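Local structure of Lmo2812 protein (Listeria monocytogenes EGD-e, 5ZQA) at residues Leu63-Leu71 against Phe139-Leu150; Val192-Thr200 against Leu216-Leu225. The protein is a penicillin-binding protein of the peptidase S11 family, probably a serine-type D-Ala-D-Ala carboxypeptidase that trims cell-wall peptidoglycan. All coordinates share one frame; numbering follows the deposited sequence.

Contact 1: Leu63-Leu71 against Phe139-Leu150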
ATOM      1  N   LEU A  63       1.347   4.434  -0.171  1.00  7.20           N
ATOM      2  CA  LEU A  63       1.741   3.122  -0.698  1.00  8.15           C
ATOM      3  C   LEU A  63       2.891   2.589   0.153  1.00  7.67           C
ATOM      4  O   LEU A  63       3.120   1.377   0.210  1.00  9.33           O
ATOM      5  CB  LEU A  63       2.128   3.186  -2.178  1.00  8.32           C
ATOM      6  CG  LEU A  63       1.032   3.689  -3.135  1.00  6.97           C
ATOM      7  CD1 LEU A  63       1.545   3.693  -4.568  1.00  9.55           C
ATOM      8  CD2 LEU A  63      -0.229   2.843  -3.012  1.00 10.90           C
ATOM      9  N   SER A  64       3.588   3.497   0.847  1.00  7.52           N
ATOM     10  CA  SER A  64       4.626   3.117   1.808  1.00  6.99           C
ATOM     11  C   SER A  64       4.135   2.133   2.858  1.00  7.74           C
ATOM     12  O   SER A  64       4.924   1.331   3.388  1.00  8.00           O
ATOM     13  CB  SER A  64       5.167   4.349   2.538  1.00  9.79           C
ATOM     14  OG  SER A  64       5.753   5.274   1.645  1.00  9.22           O
ATOM     15  N   LYS A  65       2.843   2.194   3.168  1.00  7.51           N
ATOM     16  CA  LYS A  65       2.280   1.310   4.179  1.00  8.77           C
ATOM     17  C   LYS A  65       2.369  -0.167   3.812  1.00  7.37           C
ATOM     18  O   LYS A  65       2.278  -1.023   4.696  1.00  8.66           O
ATOM     19  CB  LYS A  65       0.829   1.692   4.454  1.00  8.30           C
ATOM     20  CG  LYS A  65       0.685   3.060   5.117  1.00  9.00           C
ATOM     21  CD  LYS A  65      -0.777   3.447   5.232  1.00 10.44           C
ATOM     22  CE  LYS A  65      -0.967   4.677   6.121  1.00 11.83           C
ATOM     23  NZ  LYS A  65      -0.545   5.906   5.421  1.00 12.82           N
ATOM     24  N   LEU A  66       2.580  -0.479   2.535  1.00  8.22           N
ATOM     25  CA  LEU A  66       2.776  -1.878   2.154  1.00  7.52           C
ATOM     26  C   LEU A  66       4.095  -2.410   2.708  1.00  8.70           C
ATOM     27  O   LEU A  66       4.185  -3.582   3.068  1.00  7.84           O
ATOM     28  CB  LEU A  66       2.735  -2.051   0.636  1.00  8.67           C
ATOM     29  CG  LEU A  66       1.344  -1.789   0.039  1.00  9.52           C
ATOM     30  CD1 LEU A  66       1.375  -1.858  -1.473  1.00 13.54           C
ATOM     31  CD2 LEU A  66       0.307  -2.780   0.579  1.00 11.24           C
ATOM     32  N   MET A  67       5.113  -1.555   2.792  1.00  8.20           N
ATOM     33  CA  MET A  67       6.379  -2.011   3.357  1.00  8.04           C
ATOM     34  C   MET A  67       6.247  -2.141   4.867  1.00  7.89           C
ATOM     35  O   MET A  67       6.767  -3.089   5.462  1.00  8.63           O
ATOM     36  CB  MET A  67       7.534  -1.066   3.015  1.00  8.26           C
ATOM     37  CG  MET A  67       8.847  -1.456   3.715  1.00  8.19           C
ATOM     38  SD  MET A  67       9.443  -3.109   3.296  1.00 10.27           S
ATOM     39  CE  MET A  67      10.272  -2.782   1.739  1.00 10.91           C
ATOM     40  N   THR A  68       5.543  -1.199   5.492  1.00  8.76           N
ATOM     41  CA  THR A  68       5.280  -1.328   6.919  1.00  7.95           C
ATOM     42  C   THR A  68       4.486  -2.609   7.205  1.00  8.57           C
ATOM     43  O   THR A  68       4.818  -3.327   8.144  1.00  8.65           O
ATOM     44  CB  THR A  68       4.551  -0.085   7.452  1.00  7.17           C
ATOM     45  OG1 THR A  68       5.347   1.063   7.121  1.00  9.44           O
ATOM     46  CG2 THR A  68       4.351  -0.137   8.985  1.00  9.10           C
ATOM     47  N   ALA A  69       3.472  -2.902   6.386  1.00  8.05           N
ATOM     48  CA  ALA A  69       2.706  -4.147   6.530  1.00  7.62           C
ATOM     49  C   ALA A  69       3.623  -5.362   6.426  1.00  8.08           C
ATOM     50  O   ALA A  69       3.522  -6.291   7.240  1.00  8.78           O
ATOM     51  CB  ALA A  69       1.589  -4.224   5.477  1.00 10.38           C
ATOM     52  N   PHE A  70       4.510  -5.365   5.433  1.00  8.65           N
ATOM     53  CA  PHE A  70       5.447  -6.476   5.251  1.00  8.18           C
ATOM     54  C   PHE A  70       6.258  -6.714   6.516  1.00  8.78           C
ATOM     55  O   PHE A  70       6.383  -7.850   6.979  1.00  8.56           O
ATOM     56  CB  PHE A  70       6.388  -6.215   4.060  1.00  9.44           C
ATOM     57  CG  PHE A  70       7.277  -7.382   3.734  1.00 11.14           C
ATOM     58  CD1 PHE A  70       6.825  -8.406   2.926  1.00 16.58           C
ATOM     59  CD2 PHE A  70       8.554  -7.474   4.270  1.00 14.40           C
ATOM     60  CE1 PHE A  70       7.639  -9.491   2.629  1.00 17.63           C
ATOM     61  CE2 PHE A  70       9.363  -8.552   3.978  1.00 17.22           C
ATOM     62  CZ  PHE A  70       8.900  -9.560   3.156  1.00 18.63           C
ATOM     63  N   LEU A  71       6.772  -5.636   7.094  1.00  7.51           N
ATOM     64  CA  LEU A  71       7.605  -5.754   8.279  1.00  7.73           C
ATOM     65  C   LEU A  71       6.820  -6.166   9.539  1.00  8.76           C
ATOM     66  O   LEU A  71       7.349  -6.895  10.387  1.00 10.07           O
ATOM     67  CB  LEU A  71       8.364  -4.440   8.504  1.00  9.31           C
ATOM     68  CG  LEU A  71       9.468  -4.263   7.455  1.00  9.67           C
ATOM     69  CD1 LEU A  71      10.082  -2.870   7.534  1.00 13.50           C
ATOM     70  CD2 LEU A  71      10.558  -5.325   7.597  1.00 12.93           C
ATOM     71  N   PHE A 139      12.973   3.072  12.225  1.00 13.15           N
ATOM     72  CA  PHE A 139      12.155   2.254  11.329  1.00 12.17           C
ATOM     73  C   PHE A 139      12.354   2.548   9.830  1.00 11.25           C
ATOM     74  O   PHE A 139      12.400   1.606   9.040  1.00 11.13           O
ATOM     75  CB  PHE A 139      10.674   2.378  11.676  1.00 10.99           C
ATOM     76  CG  PHE A 139       9.818   1.338  11.002  1.00  9.03           C
ATOM     77  CD1 PHE A 139       9.914  -0.001  11.358  1.00 11.15           C
ATOM     78  CD2 PHE A 139       8.930   1.702  10.002  1.00 11.29           C
ATOM     79  CE1 PHE A 139       9.130  -0.966  10.734  1.00 12.38           C
ATOM     80  CE2 PHE A 139       8.136   0.741   9.378  1.00 10.11           C
ATOM     81  CZ  PHE A 139       8.236  -0.588   9.741  1.00 11.47           C
ATOM     82  N   PRO A 140      12.489   3.828   9.422  1.00 10.17           N
ATOM     83  CA  PRO A 140      12.729   4.049   7.986  1.00 12.58           C
ATOM     84  C   PRO A 140      13.980   3.338   7.470  1.00 12.93           C
ATOM     85  O   PRO A 140      13.984   2.842   6.343  1.00 12.40           O
ATOM     86  CB  PRO A 140      12.887   5.566   7.891  1.00 13.17           C
ATOM     87  CG  PRO A 140      12.036   6.078   9.013  1.00 14.45           C
ATOM     88  CD  PRO A 140      12.235   5.098  10.130  1.00 13.88           C
ATOM     89  N   LYS A 141      15.022   3.268   8.290  1.00 14.33           N
ATOM     90  CA  LYS A 141      16.226   2.537   7.899  1.00 14.59           C
ATOM     91  C   LYS A 141      15.910   1.057   7.686  1.00 12.27           C
ATOM     92  O   LYS A 141      16.407   0.435   6.748  1.00 13.96           O
ATOM     93  CB  LYS A 141      17.327   2.712   8.952  1.00 18.66           C
ATOM     94  CG  LYS A 141      18.637   1.985   8.645  1.00 25.97           C
ATOM     95  CD  LYS A 141      19.840   2.790   9.143  1.00 30.63           C
ATOM     96  CE  LYS A 141      19.617   3.292  10.565  1.00 28.96           C
ATOM     97  NZ  LYS A 141      20.745   4.119  11.085  1.00 30.61           N
ATOM     98  N   GLU A 142      15.056   0.493   8.532  1.00 12.14           N
ATOM     99  CA  GLU A 142      14.663  -0.902   8.365  1.00 13.41           C
ATOM    100  C   GLU A 142      13.794  -1.101   7.126  1.00 12.34           C
ATOM    101  O   GLU A 142      13.917  -2.118   6.449  1.00 12.52           O
ATOM    102  CB  GLU A 142      13.939  -1.403   9.610  1.00 17.45           C
ATOM    103  CG  GLU A 142      14.854  -1.545  10.822  1.00 24.31           C
ATOM    104  CD  GLU A 142      15.970  -2.560  10.602  1.00 30.93           C
ATOM    105  OE1 GLU A 142      15.807  -3.462   9.748  1.00 29.15           O
ATOM    106  OE2 GLU A 142      17.012  -2.457  11.284  1.00 36.47           O
ATOM    107  N   MET A 143      12.945  -0.126   6.815  1.00 10.72           N
ATOM    108  CA  MET A 143      12.161  -0.186   5.582  1.00  9.78           C
ATOM    109  C   MET A 143      13.081  -0.235   4.368  1.00 10.37           C
ATOM    110  O   MET A 143      12.877  -1.026   3.453  1.00  9.89           O
ATOM    111  CB  MET A 143      11.220   1.025   5.467  1.00  8.14           C
ATOM    112  CG  MET A 143      10.162   1.117   6.547  1.00 10.32           C
ATOM    113  SD  MET A 143       9.198   2.645   6.427  1.00  9.19           S
ATOM    114  CE  MET A 143       8.009   2.217   5.146  1.00 10.70           C
ATOM    115  N   ASN A 144      14.099   0.625   4.355  1.00  9.32           N
ATOM    116  CA  ASN A 144      15.017   0.660   3.220  1.00  9.19           C
ATOM    117  C   ASN A 144      15.941  -0.564   3.193  1.00 10.63           C
ATOM    118  O   ASN A 144      16.294  -1.063   2.116  1.00 10.53           O
ATOM    119  CB  ASN A 144      15.801   1.963   3.257  1.00 10.89           C
ATOM    120  CG  ASN A 144      14.933   3.140   2.908  1.00 11.01           C
ATOM    121  OD1 ASN A 144      14.209   3.093   1.922  1.00 12.46           O
ATOM    122  ND2 ASN A 144      14.967   4.186   3.728  1.00 13.33           N
ATOM    123  N   ASN A 145      16.297  -1.072   4.372  1.00 10.32           N
ATOM    124  CA  ASN A 145      17.047  -2.322   4.430  1.00 11.44           C
ATOM    125  C   ASN A 145      16.265  -3.467   3.813  1.00 11.70           C
ATOM    126  O   ASN A 145      16.821  -4.280   3.079  1.00 15.00           O
ATOM    127  CB  ASN A 145      17.416  -2.665   5.871  1.00 12.61           C
ATOM    128  CG  ASN A 145      18.616  -1.890   6.360  1.00 22.19           C
ATOM    129  OD1 ASN A 145      19.315  -1.243   5.576  1.00 26.77           O
ATOM    130  ND2 ASN A 145      18.879  -1.969   7.657  1.00 23.78           N
ATOM    131  N   GLN A 146      14.971  -3.526   4.099  1.00 11.20           N
ATOM    132  CA  GLN A 146      14.135  -4.586   3.552  1.00 10.45           C
ATOM    133  C   GLN A 146      13.960  -4.413   2.049  1.00 11.54           C
ATOM    134  O   GLN A 146      13.928  -5.401   1.319  1.00 14.46           O
ATOM    135  CB  GLN A 146      12.766  -4.624   4.245  1.00 12.06           C
ATOM    136  CG  GLN A 146      11.884  -5.778   3.770  1.00 12.65           C
ATOM    137  CD  GLN A 146      12.489  -7.149   4.063  1.00 17.08           C
ATOM    138  OE1 GLN A 146      12.692  -7.956   3.155  1.00 21.98           O
ATOM    139  NE2 GLN A 146      12.761  -7.420   5.332  1.00 16.59           N
ATOM    140  N   ALA A 147      13.865  -3.163   1.595  1.00 10.40           N
ATOM    141  CA  ALA A 147      13.757  -2.875   0.172  1.00 13.05           C
ATOM    142  C   ALA A 147      14.956  -3.474  -0.552  1.00 14.31           C
ATOM    143  O   ALA A 147      14.804  -4.160  -1.564  1.00 13.81           O
ATOM    144  CB  ALA A 147      13.665  -1.364  -0.079  1.00 12.98           C
ATOM    145  N   LYS A 148      16.147  -3.229  -0.014  1.00 12.04           N
ATOM    146  CA  LYS A 148      17.369  -3.774  -0.605  1.00 17.78           C
ATOM    147  C   LYS A 148      17.367  -5.302  -0.560  1.00 17.46           C
ATOM    148  O   LYS A 148      17.678  -5.973  -1.552  1.00 17.52           O
ATOM    149  CB  LYS A 148      18.600  -3.228   0.122  1.00 16.10           C
ATOM    150  CG  LYS A 148      19.901  -3.841  -0.343  1.00 22.75           C
ATOM    151  CD  LYS A 148      21.067  -3.321   0.470  1.00 25.88           C
ATOM    152  CE  LYS A 148      20.990  -3.782   1.914  1.00 31.34           C
ATOM    153  NZ  LYS A 148      22.120  -3.211   2.708  1.00 38.95           N
ATOM    154  N   LYS A 149      17.002  -5.846   0.595  1.00 13.79           N
ATOM    155  CA  LYS A 149      17.036  -7.288   0.818  1.00 18.04           C
ATOM    156  C   LYS A 149      16.106  -8.000  -0.150  1.00 20.46           C
ATOM    157  O   LYS A 149      16.404  -9.105  -0.610  1.00 22.26           O
ATOM    158  CB  LYS A 149      16.654  -7.610   2.267  1.00 19.22           C
ATOM    159  CG  LYS A 149      16.760  -9.073   2.642  1.00 25.60           C
ATOM    160  CD  LYS A 149      16.313  -9.294   4.080  1.00 25.01           C
ATOM    161  CE  LYS A 149      16.301 -10.773   4.446  1.00 33.43           C
ATOM    162  NZ  LYS A 149      15.706 -11.002   5.795  1.00 36.55           N
ATOM    163  N   LEU A 150      14.993  -7.350  -0.469  1.00 18.42           N
ATOM    164  CA  LEU A 150      13.988  -7.913  -1.361  1.00 20.12           C
ATOM    165  C   LEU A 150      14.318  -7.765  -2.836  1.00 19.83           C
ATOM    166  O   LEU A 150      13.690  -8.407  -3.676  1.00 26.23           O
ATOM    167  CB  LEU A 150      12.635  -7.265  -1.102  1.00 21.45           C
ATOM    168  CG  LEU A 150      11.996  -7.696   0.208  1.00 18.38           C
ATOM    169  CD1 LEU A 150      10.564  -7.165   0.274  1.00 29.25           C
ATOM    170  CD2 LEU A 150      12.053  -9.211   0.365  1.00 32.71           C
TER
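M67 and M143 meet where helix 65-71 crosses helix 139-150 at 86°, their side chains running antiparallel alongside one another. With CG anti to the backbone N (chi1 174°), M67 reaches the second helix and then bends, laying SD 3.6 Å from Q146 CG and its methyl CE against the backbone between M143 O and A147 N. M143 answers with its own methyl, CE, which lies 3.5 Å from T68 OG1 and also touches S64 O. The T68 hydroxyl meets the F139 ring at its edge, near the plane, but its hydrogen bond goes to A161 O. In this buried, close-packed part M67 also rests on L181 of helix 175-188, and the Q146 amide, its plane turned 52° from the F70 ring, brings CD within 3.4 Å of F70 CE2. F70 also stacks edge-to-face on H189, a magnesium ligand. The looser side belongs to partly exposed residues: L71 is a knob among F139, E142, M143 and Q146, its CD1 3.7 Å from F139 CZ, and L150 CD1 lies over one face of the buried F70 ring, a CH-pi contact 4.2 Å from the centroid. With no hydrogen bond joining the segments, the contact exemplifies a helix crossing packed by flexible methionines: shape and dispersion hold the helix of K65, the predicted proton acceptor, against helix 139-150.

Contact 2: Val192-Thr200 against Leu216-Leu225; sequences VLETTSKPT and LGSIQGLDGL
L193 O, in the short helix 192-196, is gripped twice, by S197 N at 3.0 Å and by S197 OG at 2.8 Å, the hydroxyl arriving in the carbonyl plane. The S197 side chain, with OG set between its backbone N and carbonyl carbon (chi1 65°), is thereby folded back on the helix, and its CB packs 3.8 Å from D223 CB. One residue earlier, T196 makes the hydrogen bond that joins the two segments: OG1 donates to D223 O at 2.8 Å, in the carbonyl plane and on a lone pair, with a C=O...donor angle of 144°. The same hydroxyl lies beside G224 CA, where the absence of a side chain allows the close approach.

D223 and G224 form a classic beta bulge opposite T240, at the start of 222-230, an edge strand of the five-stranded antiparallel sheet, and a cis peptide bond follows between G224 and L225. The case illustrates how a side chain-to-backbone bond can tie a helix to an irregular strand, here one that leads directly into K226, a predicted substrate-binding residue.

CD1 of L193 lies beside the carboxylate, 3.7 Å from D223 OD2; the D223 salt bridge is made through OD1 to R247 of the sheet. The second methyl of L193, CD2, meets L225 CD1 at 3.9 Å, the two leucine side chains nearly perpendicular. Farther out, L216 lays its methyls against backbone oxygens, CD1 3.6 Å from T196 O and close to S197 O as well, while P199 CG flanks L216 CB nearer the solvent.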
ATOM      1  N   VAL A 192      -2.298 -11.294   3.538  1.00  8.56           N
ATOM      2  CA  VAL A 192      -2.527  -9.852   3.493  1.00  7.69           C
ATOM      3  C   VAL A 192      -3.814  -9.561   2.722  1.00  8.68           C
ATOM      4  O   VAL A 192      -4.539  -8.609   3.043  1.00  8.89           O
ATOM      5  CB  VAL A 192      -1.309  -9.103   2.870  1.00  8.38           C
ATOM      6  CG1 VAL A 192      -1.139  -9.411   1.383  1.00 10.63           C
ATOM      7  CG2 VAL A 192      -1.432  -7.590   3.110  1.00  9.64           C
ATOM      8  N   LEU A 193      -4.119 -10.407   1.740  1.00 10.15           N
ATOM      9  CA  LEU A 193      -5.295 -10.207   0.909  1.00 10.65           C
ATOM     10  C   LEU A 193      -6.585 -10.489   1.683  1.00 11.34           C
ATOM     11  O   LEU A 193      -7.649 -10.019   1.294  1.00 12.70           O
ATOM     12  CB  LEU A 193      -5.210 -11.078  -0.345  1.00 11.71           C
ATOM     13  CG  LEU A 193      -3.958 -10.842  -1.202  1.00 12.09           C
ATOM     14  CD1 LEU A 193      -3.940 -11.835  -2.346  1.00 15.75           C
ATOM     15  CD2 LEU A 193      -3.942  -9.426  -1.730  1.00 10.69           C
ATOM     16  N   GLU A 194      -6.492 -11.237   2.781  1.00  9.81           N
ATOM     17  CA  GLU A 194      -7.650 -11.447   3.638  1.00 14.29           C
ATOM     18  C   GLU A 194      -8.134 -10.118   4.208  1.00 14.37           C
ATOM     19  O   GLU A 194      -9.336  -9.936   4.419  1.00 18.34           O
ATOM     20  CB  GLU A 194      -7.322 -12.443   4.760  1.00 15.63           C
ATOM     21  CG  GLU A 194      -7.085 -13.858   4.229  1.00 17.41           C
ATOM     22  CD  GLU A 194      -6.599 -14.843   5.293  1.00 23.62           C
ATOM     23  OE1 GLU A 194      -6.795 -14.588   6.502  1.00 27.59           O
ATOM     24  OE2 GLU A 194      -6.026 -15.885   4.911  1.00 29.73           O
ATOM     25  N   THR A 195      -7.209  -9.184   4.439  1.00  9.16           N
ATOM     26  CA  THR A 195      -7.578  -7.873   4.957  1.00  9.77           C
ATOM     27  C   THR A 195      -7.908  -6.905   3.818  1.00 10.06           C
ATOM     28  O   THR A 195      -8.928  -6.219   3.863  1.00 11.04           O
ATOM     29  CB  THR A 195      -6.457  -7.277   5.853  1.00 10.28           C
ATOM     30  OG1 THR A 195      -6.251  -8.126   6.989  1.00 11.35           O
ATOM     31  CG2 THR A 195      -6.825  -5.888   6.350  1.00 12.40           C
ATOM     32  N   THR A 196      -7.072  -6.883   2.779  1.00  8.69           N
ATOM     33  CA  THR A 196      -7.239  -5.883   1.722  1.00  9.01           C
ATOM     34  C   THR A 196      -8.433  -6.166   0.818  1.00 11.86           C
ATOM     35  O   THR A 196      -8.853  -5.287   0.068  1.00 13.14           O
ATOM     36  CB  THR A 196      -5.957  -5.742   0.850  1.00  9.24           C
ATOM     37  OG1 THR A 196      -5.662  -6.985   0.199  1.00  9.01           O
ATOM     38  CG2 THR A 196      -4.760  -5.321   1.718  1.00 10.64           C
ATOM     39  N   SER A 197      -9.006  -7.363   0.902  1.00 10.63           N
ATOM     40  CA  SER A 197     -10.180  -7.673   0.088  1.00 12.33           C
ATOM     41  C   SER A 197     -11.483  -7.255   0.755  1.00 14.76           C
ATOM     42  O   SER A 197     -12.546  -7.363   0.141  1.00 15.37           O
ATOM     43  CB  SER A 197     -10.244  -9.166  -0.230  1.00 11.58           C
ATOM     44  OG  SER A 197     -10.438  -9.905   0.963  1.00 14.47           O
ATOM     45  N   LYS A 198     -11.415  -6.783   1.999  1.00 12.45           N
ATOM     46  CA  LYS A 198     -12.628  -6.442   2.740  1.00 13.92           C
ATOM     47  C   LYS A 198     -13.060  -4.979   2.543  1.00 13.35           C
ATOM     48  O   LYS A 198     -12.308  -4.052   2.855  1.00 11.61           O
ATOM     49  CB  LYS A 198     -12.424  -6.716   4.233  1.00 14.91           C
ATOM     50  CG  LYS A 198     -12.288  -8.186   4.602  1.00 16.55           C
ATOM     51  CD  LYS A 198     -12.138  -8.328   6.115  1.00 22.45           C
ATOM     52  CE  LYS A 198     -12.101  -9.785   6.543  1.00 29.24           C
ATOM     53  NZ  LYS A 198     -11.883  -9.912   8.011  1.00 40.16           N
ATOM     54  N   PRO A 199     -14.289  -4.759   2.043  1.00 13.29           N
ATOM     55  CA  PRO A 199     -14.780  -3.381   1.910  1.00 13.69           C
ATOM     56  C   PRO A 199     -14.945  -2.661   3.249  1.00 12.96           C
ATOM     57  O   PRO A 199     -14.828  -1.435   3.305  1.00 14.27           O
ATOM     58  CB  PRO A 199     -16.143  -3.559   1.236  1.00 14.00           C
ATOM     59  CG  PRO A 199     -16.039  -4.863   0.519  1.00 17.47           C
ATOM     60  CD  PRO A 199     -15.187  -5.732   1.400  1.00 13.77           C
ATOM     61  N   THR A 200     -15.248  -3.424   4.295  1.00 15.46           N
ATOM     62  CA  THR A 200     -15.347  -2.899   5.651  1.00 15.62           C
ATOM     63  C   THR A 200     -14.655  -3.884   6.588  1.00 16.07           C
ATOM     64  O   THR A 200     -14.782  -5.096   6.416  1.00 16.70           O
ATOM     65  CB  THR A 200     -16.812  -2.706   6.100  1.00 18.02           C
ATOM     66  OG1 THR A 200     -17.492  -1.821   5.199  1.00 22.90           O
ATOM     67  CG2 THR A 200     -16.860  -2.125   7.494  1.00 22.33           C
ATOM     68  N   LEU A 216     -13.358  -2.905  -4.962  1.00 12.76           N
ATOM     69  CA  LEU A 216     -13.749  -4.176  -4.375  1.00 15.99           C
ATOM     70  C   LEU A 216     -15.211  -4.459  -4.712  1.00 18.41           C
ATOM     71  O   LEU A 216     -16.080  -3.630  -4.455  1.00 19.99           O
ATOM     72  CB  LEU A 216     -13.531  -4.169  -2.858  1.00 13.63           C
ATOM     73  CG  LEU A 216     -12.072  -4.074  -2.413  1.00 12.68           C
ATOM     74  CD1 LEU A 216     -12.014  -3.819  -0.904  1.00 13.47           C
ATOM     75  CD2 LEU A 216     -11.284  -5.333  -2.779  1.00 13.48           C
ATOM     76  N   GLY A 217     -15.463  -5.623  -5.308  1.00 16.71           N
ATOM     77  CA  GLY A 217     -16.808  -5.991  -5.723  1.00 18.96           C
ATOM     78  C   GLY A 217     -17.202  -5.458  -7.091  1.00 23.62           C
ATOM     79  O   GLY A 217     -18.302  -5.744  -7.576  1.00 21.40           O
ATOM     80  N   SER A 218     -16.315  -4.684  -7.715  1.00 18.82           N
ATOM     81  CA  SER A 218     -16.578  -4.115  -9.040  1.00 16.03           C
ATOM     82  C   SER A 218     -15.767  -4.775 -10.151  1.00 18.00           C
ATOM     83  O   SER A 218     -16.168  -4.782 -11.315  1.00 19.27           O
ATOM     84  CB  SER A 218     -16.293  -2.618  -9.032  1.00 17.55           C
ATOM     85  OG  SER A 218     -17.228  -1.945  -8.211  1.00 30.95           O
ATOM     86  N   ILE A 219     -14.609  -5.309  -9.786  1.00 16.96           N
ATOM     87  CA  ILE A 219     -13.766  -6.047 -10.722  1.00 13.15           C
ATOM     88  C   ILE A 219     -13.646  -7.462 -10.207  1.00 15.35           C
ATOM     89  O   ILE A 219     -13.168  -7.681  -9.090  1.00 13.55           O
ATOM     90  CB  ILE A 219     -12.363  -5.422 -10.860  1.00 13.20           C
ATOM     91  CG1 ILE A 219     -12.463  -4.006 -11.433  1.00 19.34           C
ATOM     92  CG2 ILE A 219     -11.481  -6.297 -11.740  1.00 16.12           C
ATOM     93  CD1 ILE A 219     -11.126  -3.335 -11.658  1.00 18.40           C
ATOM     94  N   GLN A 220     -14.091  -8.427 -11.002  1.00 14.77           N
ATOM     95  CA  GLN A 220     -14.051  -9.809 -10.559  1.00 14.56           C
ATOM     96  C   GLN A 220     -12.614 -10.209 -10.267  1.00 13.79           C
ATOM     97  O   GLN A 220     -11.702  -9.881 -11.025  1.00 13.84           O
ATOM     98  CB  GLN A 220     -14.676 -10.740 -11.606  1.00 14.55           C
ATOM     99  CG  GLN A 220     -14.883 -12.154 -11.108  1.00 16.19           C
ATOM    100  CD  GLN A 220     -13.638 -13.002 -11.207  1.00 17.48           C
ATOM    101  OE1 GLN A 220     -12.843 -12.851 -12.138  1.00 18.94           O
ATOM    102  NE2 GLN A 220     -13.458 -13.904 -10.248  1.00 16.59           N
ATOM    103  N   GLY A 221     -12.420 -10.883  -9.138  1.00 12.98           N
ATOM    104  CA  GLY A 221     -11.109 -11.384  -8.775  1.00 12.53           C
ATOM    105  C   GLY A 221     -10.220 -10.374  -8.063  1.00 13.14           C
ATOM    106  O   GLY A 221      -9.156 -10.738  -7.575  1.00 12.25           O
ATOM    107  N   LEU A 222     -10.640  -9.113  -8.005  1.00 10.94           N
ATOM    108  CA  LEU A 222      -9.804  -8.084  -7.383  1.00 11.31           C
ATOM    109  C   LEU A 222      -9.837  -8.205  -5.864  1.00 12.64           C
ATOM    110  O   LEU A 222     -10.916  -8.203  -5.266  1.00 14.61           O
ATOM    111  CB  LEU A 222     -10.248  -6.680  -7.813  1.00 12.60           C
ATOM    112  CG  LEU A 222      -9.317  -5.580  -7.291  1.00 12.85           C
ATOM    113  CD1 LEU A 222      -8.456  -5.038  -8.400  1.00 18.79           C
ATOM    114  CD2 LEU A 222     -10.072  -4.464  -6.599  1.00 16.99           C
ATOM    115  N   ASP A 223      -8.665  -8.304  -5.240  1.00  9.79           N
ATOM    116  CA  ASP A 223      -8.615  -8.520  -3.793  1.00  9.87           C
ATOM    117  C   ASP A 223      -7.596  -7.626  -3.074  1.00 11.37           C
ATOM    118  O   ASP A 223      -7.277  -7.854  -1.904  1.00 10.49           O
ATOM    119  CB  ASP A 223      -8.347 -10.000  -3.466  1.00 10.08           C
ATOM    120  CG  ASP A 223      -7.189 -10.609  -4.254  1.00 13.59           C
ATOM    121  OD1 ASP A 223      -6.400  -9.869  -4.876  1.00 12.53           O
ATOM    122  OD2 ASP A 223      -7.077 -11.863  -4.250  1.00 15.34           O
ATOM    123  N   GLY A 224      -7.131  -6.584  -3.754  1.00  8.53           N
ATOM    124  CA  GLY A 224      -6.196  -5.645  -3.146  1.00  9.27           C
ATOM    125  C   GLY A 224      -5.888  -4.521  -4.123  1.00  8.23           C
ATOM    126  O   GLY A 224      -6.445  -4.503  -5.225  1.00  8.99           O
ATOM    127  N   LEU A 225      -4.972  -3.616  -3.775  1.00  8.10           N
ATOM    128  CA  LEU A 225      -4.104  -3.746  -2.619  1.00  8.72           C
ATOM    129  C   LEU A 225      -4.029  -2.482  -1.740  1.00  8.15           C
ATOM    130  O   LEU A 225      -4.140  -2.568  -0.525  1.00  9.27           O
ATOM    131  CB  LEU A 225      -2.697  -4.120  -3.096  1.00 10.94           C
ATOM    132  CG  LEU A 225      -1.689  -4.686  -2.102  1.00 12.73           C
ATOM    133  CD1 LEU A 225      -2.224  -5.949  -1.433  1.00 10.97           C
ATOM    134  CD2 LEU A 225      -0.387  -4.991  -2.829  1.00 11.36           C
TER

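How the contacts relate
Contact 1 is a buried helix-helix crossing, whereas contact 2 sets a short helix and the loop after it against a bulged edge strand and is only partly buried. Their chemistry follows their place: sulfur, aromatic and aliphatic packing without a hydrogen bond in the former, with one glutamine amide set against a ring; a threonine-to-carbonyl bond and leucines laid on polar backbone in the latter. The centres of contact 1 and contact 2 are about 22 Å apart, on opposite sides of the chain's centre. Even so, L66 CD1 touches L225 CD2 at 3.8 Å. Both contacts also lean on helices 111-120 and 175-188. The junction lies beside K65 and K226, probably part of the active site.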